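Local coordinates for sporulation-control protein spo0M (Bacillus subtilis, PDB 5CL2) that controls the expression of spo0A and is required for Bacillus subtilis to pass the morphological stage 0 of sporulation, at residues L49-V54 and A66-F71; V106-D111 and D124-E129. All blocks are in the same frame, centred on the assembly; numbering follows the deposited sequence.

Contact 1: residues L49-V54 and A66-F71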
loop_
_atom_site.group_PDB
_atom_site.type_symbol
_atom_site.label_atom_id
_atom_site.label_comp_id
_atom_site.label_asym_id
_atom_site.label_seq_id
_atom_site.Cartn_x
_atom_site.Cartn_y
_atom_site.Cartn_z
ATOM N N LEU A 49 12.161 10.074 -4.337
ATOM C CA LEU A 49 12.899 8.883 -3.931
ATOM C C LEU A 49 12.436 7.770 -4.868
ATOM O O LEU A 49 11.246 7.548 -5.034
ATOM C CB LEU A 49 12.639 8.548 -2.461
ATOM C CG LEU A 49 13.533 7.508 -1.775
ATOM C CD1 LEU A 49 14.923 8.074 -1.440
ATOM C CD2 LEU A 49 12.856 6.955 -0.534
ATOM N N SER A 50 13.373 7.113 -5.535
ATOM C CA SER A 50 12.975 6.108 -6.501
ATOM C C SER A 50 13.897 4.909 -6.547
ATOM O O SER A 50 15.025 4.922 -6.048
ATOM C CB SER A 50 12.894 6.693 -7.897
ATOM O OG SER A 50 14.178 7.102 -8.297
ATOM N N THR A 51 13.376 3.844 -7.133
ATOM C CA THR A 51 14.178 2.658 -7.323
ATOM C C THR A 51 13.701 2.035 -8.622
ATOM O O THR A 51 12.997 2.712 -9.390
ATOM C CB THR A 51 14.079 1.691 -6.117
ATOM O OG1 THR A 51 15.075 0.675 -6.254
ATOM C CG2 THR A 51 12.687 1.093 -5.978
ATOM N N ARG A 52 14.162 0.818 -8.917
ATOM C CA ARG A 52 13.708 0.074 -10.082
ATOM C C ARG A 52 13.289 -1.334 -9.651
ATOM O O ARG A 52 13.768 -1.858 -8.648
ATOM C CB ARG A 52 14.803 -0.038 -11.137
ATOM C CG ARG A 52 15.802 1.078 -11.135
ATOM C CD ARG A 52 17.030 0.673 -11.925
ATOM N NE ARG A 52 17.651 -0.531 -11.384
ATOM C CZ ARG A 52 18.904 -0.904 -11.635
ATOM N NH1 ARG A 52 19.676 -0.170 -12.435
ATOM N NH2 ARG A 52 19.382 -2.019 -11.096
ATOM N N TYR A 53 12.404 -1.956 -10.406
ATOM C CA TYR A 53 12.041 -3.319 -10.085
ATOM C C TYR A 53 11.909 -4.139 -11.346
ATOM O O TYR A 53 11.727 -3.587 -12.439
ATOM C CB TYR A 53 10.765 -3.371 -9.249
ATOM C CG TYR A 53 9.484 -2.968 -9.940
ATOM C CD1 TYR A 53 9.114 -1.632 -10.065
ATOM C CD2 TYR A 53 8.619 -3.937 -10.436
ATOM C CE1 TYR A 53 7.912 -1.278 -10.685
ATOM C CE2 TYR A 53 7.426 -3.604 -11.042
ATOM C CZ TYR A 53 7.067 -2.289 -11.165
ATOM O OH TYR A 53 5.866 -2.010 -11.783
ATOM N N VAL A 54 12.025 -5.458 -11.189
ATOM C CA VAL A 54 12.065 -6.344 -12.349
ATOM C C VAL A 54 10.670 -6.848 -12.664
ATOM O O VAL A 54 9.888 -7.198 -11.773
ATOM C CB VAL A 54 13.006 -7.547 -12.139
ATOM C CG1 VAL A 54 13.100 -8.376 -13.423
ATOM C CG2 VAL A 54 14.381 -7.078 -11.748
ATOM N N ALA A 66 10.376 3.276 -10.463
ATOM C CA ALA A 66 9.261 3.372 -9.515
ATOM C C ALA A 66 9.509 4.436 -8.468
ATOM O O ALA A 66 10.604 4.497 -7.896
ATOM C CB ALA A 66 9.024 2.035 -8.839
ATOM N N THR A 67 8.480 5.230 -8.182
ATOM C CA THR A 67 8.607 6.317 -7.221
ATOM C C THR A 67 8.218 5.874 -5.820
ATOM O O THR A 67 7.077 5.497 -5.580
ATOM C CB THR A 67 7.746 7.522 -7.668
ATOM O OG1 THR A 67 8.215 7.982 -8.945
ATOM C CG2 THR A 67 7.824 8.658 -6.672
ATOM N N ILE A 68 9.169 5.914 -4.893
ATOM C CA ILE A 68 8.930 5.514 -3.503
ATOM C C ILE A 68 8.281 6.627 -2.683
ATOM O O ILE A 68 7.426 6.391 -1.802
ATOM C CB ILE A 68 10.243 5.102 -2.827
ATOM C CG1 ILE A 68 10.822 3.865 -3.499
ATOM C CG2 ILE A 68 10.035 4.792 -1.376
ATOM C CD1 ILE A 68 12.265 3.595 -3.106
ATOM N N HIS A 69 8.741 7.848 -2.926
ATOM C CA HIS A 69 8.222 9.006 -2.210
ATOM C C HIS A 69 8.420 10.239 -3.045
ATOM O O HIS A 69 9.386 10.331 -3.809
ATOM C CB HIS A 69 8.910 9.153 -0.869
ATOM C CG HIS A 69 8.431 10.318 -0.062
ATOM N ND1 HIS A 69 7.124 10.412 0.376
ATOM C CD2 HIS A 69 9.072 11.393 0.408
ATOM C CE1 HIS A 69 6.990 11.520 1.087
ATOM N NE2 HIS A 69 8.157 12.142 1.117
ATOM N N SER A 70 7.527 11.203 -2.902
ATOM C CA SER A 70 7.635 12.427 -3.670
ATOM C C SER A 70 7.080 13.562 -2.827
ATOM O O SER A 70 6.128 13.348 -2.094
ATOM C CB SER A 70 6.889 12.278 -4.997
ATOM O OG SER A 70 6.956 13.459 -5.750
ATOM N N PHE A 71 7.720 14.735 -2.866
ATOM C CA PHE A 71 7.201 15.933 -2.206
ATOM C C PHE A 71 7.801 17.220 -2.801
ATOM O O PHE A 71 8.846 17.185 -3.456
ATOM C CB PHE A 71 7.467 15.879 -0.696
ATOM C CG PHE A 71 8.877 16.191 -0.322
ATOM C CD1 PHE A 71 9.869 15.242 -0.477
ATOM C CD2 PHE A 71 9.213 17.444 0.176
ATOM C CE1 PHE A 71 11.185 15.537 -0.134
ATOM C CE2 PHE A 71 10.519 17.746 0.525
ATOM C CZ PHE A 71 11.512 16.796 0.361
#
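The carbonyl oxygen of L49 accepts two successive backbone N-H groups of the partner strand: I68 N lies 2.6 Å from L49 O and H69 N 3.3 Å from the same L49 O. Both donors approach from one face of the carbonyl plane. L49 N in turn donates to H69 O at 2.8 Å, so two residues of 66-71 stand against one of 49-54. The backbone of I68 supports this reading, since phi -82° and psi -40° break the extended conformation there and turn the chain through a corner. Past the irregularity, ordinary antiparallel pairing holds: T51 N to A66 O and A66 N to T51 O are both 2.9 Å. Between this pair and the bulge, S50 and T67 form a non-hydrogen-bonded pair.

At the corner I68 points toward the neighbouring strand, where its two branches divide the work. CG2 of I68 meets CD2 of L49 at 3.7 Å, while I68 CD1 reaches T51 CG2 at 3.8 Å. The threonine presents two chemically distinct ends: OG1 is anti to the backbone N (chi1 -169°) and bonds to the carbonyl of E105, and CG2 is left for the isoleucine. Farther along, the CB of A66 sits at the edge of the Y53 ring, near its plane, 3.9 Å from Y53 CD1. I68 O accepts a hydrogen bond from R162, and P98 touches the I68 side chain.

One extra residue facing L49, with both its N-H and the next one bonded to a single carbonyl, defines a classic beta bulge, set here in the hairpin of strands 40-57 and 60-79 at the margin of a sheet in a domain of the arrestin-N-like clan.

Contact 2: residues V106-D111 and D124-E129. With NA (sodium ion), chain C.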
loop_
_atom_site.group_PDB
_atom_site.type_symbol
_atom_site.label_atom_id
_atom_site.label_comp_id
_atom_site.label_asym_id
_atom_site.label_seq_id
_atom_site.Cartn_x
_atom_site.Cartn_y
_atom_site.Cartn_z
ATOM N N VAL A 106 18.682 2.834 -4.900
ATOM C CA VAL A 106 17.747 3.852 -4.436
ATOM C C VAL A 106 18.373 5.221 -4.676
ATOM O O VAL A 106 19.500 5.493 -4.252
ATOM C CB VAL A 106 17.421 3.718 -2.951
ATOM C CG1 VAL A 106 16.558 4.886 -2.506
ATOM C CG2 VAL A 106 16.724 2.400 -2.677
ATOM N N ALA A 107 17.644 6.077 -5.373
ATOM C CA ALA A 107 18.150 7.379 -5.716
ATOM C C ALA A 107 17.204 8.489 -5.259
ATOM O O ALA A 107 15.991 8.330 -5.309
ATOM C CB ALA A 107 18.394 7.459 -7.223
ATOM N N VAL A 108 17.784 9.600 -4.811
ATOM C CA VAL A 108 17.079 10.869 -4.611
ATOM C C VAL A 108 17.238 11.735 -5.864
ATOM O O VAL A 108 18.342 12.054 -6.283
ATOM C CB VAL A 108 17.598 11.626 -3.378
ATOM C CG1 VAL A 108 16.987 13.002 -3.306
ATOM C CG2 VAL A 108 17.319 10.809 -2.099
ATOM N N VAL A 109 16.125 12.043 -6.505
ATOM C CA VAL A 109 16.123 12.788 -7.747
ATOM C C VAL A 109 15.524 14.160 -7.527
ATOM O O VAL A 109 14.430 14.284 -6.992
ATOM C CB VAL A 109 15.324 12.051 -8.829
ATOM C CG1 VAL A 109 15.188 12.890 -10.081
ATOM C CG2 VAL A 109 15.954 10.688 -9.128
ATOM N N THR A 110 16.265 15.188 -7.925
ATOM C CA THR A 110 15.809 16.558 -7.849
ATOM C C THR A 110 15.271 16.951 -9.208
ATOM O O THR A 110 15.932 16.762 -10.225
ATOM C CB THR A 110 16.941 17.505 -7.425
ATOM O OG1 THR A 110 17.452 17.093 -6.150
ATOM C CG2 THR A 110 16.437 18.958 -7.327
ATOM N N ASP A 111 14.045 17.453 -9.208
ATOM C CA ASP A 111 13.384 17.980 -10.394
ATOM C C ASP A 111 13.144 19.489 -10.215
ATOM O O ASP A 111 12.307 19.901 -9.417
ATOM C CB ASP A 111 12.067 17.203 -10.615
ATOM C CG ASP A 111 11.206 17.768 -11.735
ATOM O OD1 ASP A 111 11.745 18.359 -12.709
ATOM O OD2 ASP A 111 9.972 17.573 -11.657
ATOM N N ASP A 124 21.144 11.864 -6.755
ATOM C CA ASP A 124 22.007 11.489 -5.642
ATOM C C ASP A 124 21.628 10.079 -5.175
ATOM O O ASP A 124 20.581 9.851 -4.592
ATOM C CB ASP A 124 21.851 12.471 -4.475
ATOM C CG ASP A 124 22.370 13.877 -4.806
ATOM O OD1 ASP A 124 21.562 14.674 -5.344
ATOM O OD2 ASP A 124 23.570 14.175 -4.549
ATOM N N ARG A 125 22.493 9.123 -5.401
ATOM C CA ARG A 125 22.269 7.808 -4.863
ATOM C C ARG A 125 22.306 7.815 -3.347
ATOM O O ARG A 125 23.086 8.548 -2.746
ATOM C CB ARG A 125 23.288 6.866 -5.435
ATOM C CG ARG A 125 23.300 6.902 -6.944
ATOM C CD ARG A 125 24.741 6.702 -7.305
ATOM N NE ARG A 125 25.171 5.500 -6.587
ATOM C CZ ARG A 125 26.163 4.706 -6.973
ATOM N NH1 ARG A 125 26.890 5.045 -8.024
ATOM N NH2 ARG A 125 26.484 3.623 -6.267
ATOM N N ILE A 126 21.460 6.997 -2.726
ATOM C CA ILE A 126 21.630 6.719 -1.309
ATOM C C ILE A 126 21.726 5.227 -1.028
ATOM O O ILE A 126 21.172 4.386 -1.749
ATOM C CB ILE A 126 20.500 7.332 -0.468
ATOM C CG1 ILE A 126 19.146 6.758 -0.846
ATOM C CG2 ILE A 126 20.448 8.818 -0.674
ATOM C CD1 ILE A 126 18.085 7.018 0.213
ATOM N N PHE A 127 22.520 4.888 -0.025
ATOM C CA PHE A 127 22.605 3.503 0.370
ATOM C C PHE A 127 21.579 3.345 1.478
ATOM O O PHE A 127 21.577 4.117 2.442
ATOM C CB PHE A 127 24.021 3.132 0.817
ATOM C CG PHE A 127 25.062 3.319 -0.265
ATOM C CD1 PHE A 127 25.228 2.373 -1.265
ATOM C CD2 PHE A 127 25.876 4.445 -0.279
ATOM C CE1 PHE A 127 26.171 2.550 -2.260
ATOM C CE2 PHE A 127 26.829 4.626 -1.271
ATOM C CZ PHE A 127 26.979 3.675 -2.260
ATOM N N VAL A 128 20.687 2.367 1.319
ATOM C CA VAL A 128 19.661 2.092 2.321
ATOM C C VAL A 128 19.995 0.820 3.070
ATOM O O VAL A 128 19.948 -0.272 2.507
ATOM C CB VAL A 128 18.281 1.949 1.694
ATOM C CG1 VAL A 128 17.268 1.585 2.763
ATOM C CG2 VAL A 128 17.900 3.236 0.963
ATOM N N GLU A 129 20.339 0.963 4.343
ATOM C CA GLU A 129 20.769 -0.178 5.140
ATOM C C GLU A 129 19.628 -1.018 5.672
ATOM O O GLU A 129 18.520 -0.523 5.844
ATOM C CB GLU A 129 21.623 0.287 6.310
ATOM C CG GLU A 129 22.938 0.903 5.901
ATOM C CD GLU A 129 23.738 1.318 7.103
ATOM O OE1 GLU A 129 23.233 2.154 7.891
ATOM O OE2 GLU A 129 24.863 0.803 7.265
HETATM NA NA NA C . 23.666 15.951 -5.947
HETATM O O HOH W 1 24.404 14.871 -7.447
#
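V108 and D124 exchange a pair of backbone hydrogen bonds, V108 N to D124 O and D124 N to V108 O, each 2.8 Å long. I126 N also donates to V106 O at 2.9 Å, and A107 and R125 form the non-hydrogen-bonded pair next to V108 and D124. The D124 side chain adds a metal site: its OD1 lies 2.5 Å and its OD2 2.3 Å from the sodium ion. This two-oxygen grip fixes the rotation of the carboxylate; T14, D122 and a water also bind the ion.

Outward from the polar part, I126 splits its packing between two valines. Its CG1, between the backbone N and the carbonyl carbon (chi1 61°), lies 3.6 Å from V106 CG1, whereas I126 CG2 meets V108 CG2 at 4.0 Å. V106 turns its other methyl to V128, V106 CG2 to V128 CG2 at 3.9 Å, the two side chains crossing at about a right angle. An alanine in place of I126 would probably open a gap, leaving V106 CG1 and V108 CG2 without their isoleucine partners.

The strand directions of 106-111 and 124-128 differ by 147°. In the sheet, strand 106-114 lies between 40-57 and 120-128, and L16 of strand 11-16, from the other sheet, touches both D124 and I126.

After the strands 11-16, 20-21 and 26-34, the chain runs out along 49-54 and returns through 66-71, so contact 1 closes a hairpin of 11 intervening residues. Only later do 106-111 and 124-129 close a second hairpin, with 12 between; the contacts are in series, neither nested nor crossed. They nevertheless adjoin in space, their centres about 9 Å apart, because strands 40-57 and 106-114 are neighbours in one sheet. The seam has polar and apolar evidence: S50 N lies 2.9 Å from A107 O, a probable hydrogen bond, and L49 CD1 packs 3.7 Å from I126 CD1, also touching V106 and V108. Together they span four adjacent strands, from 60-79 to sodium-binding 120-128.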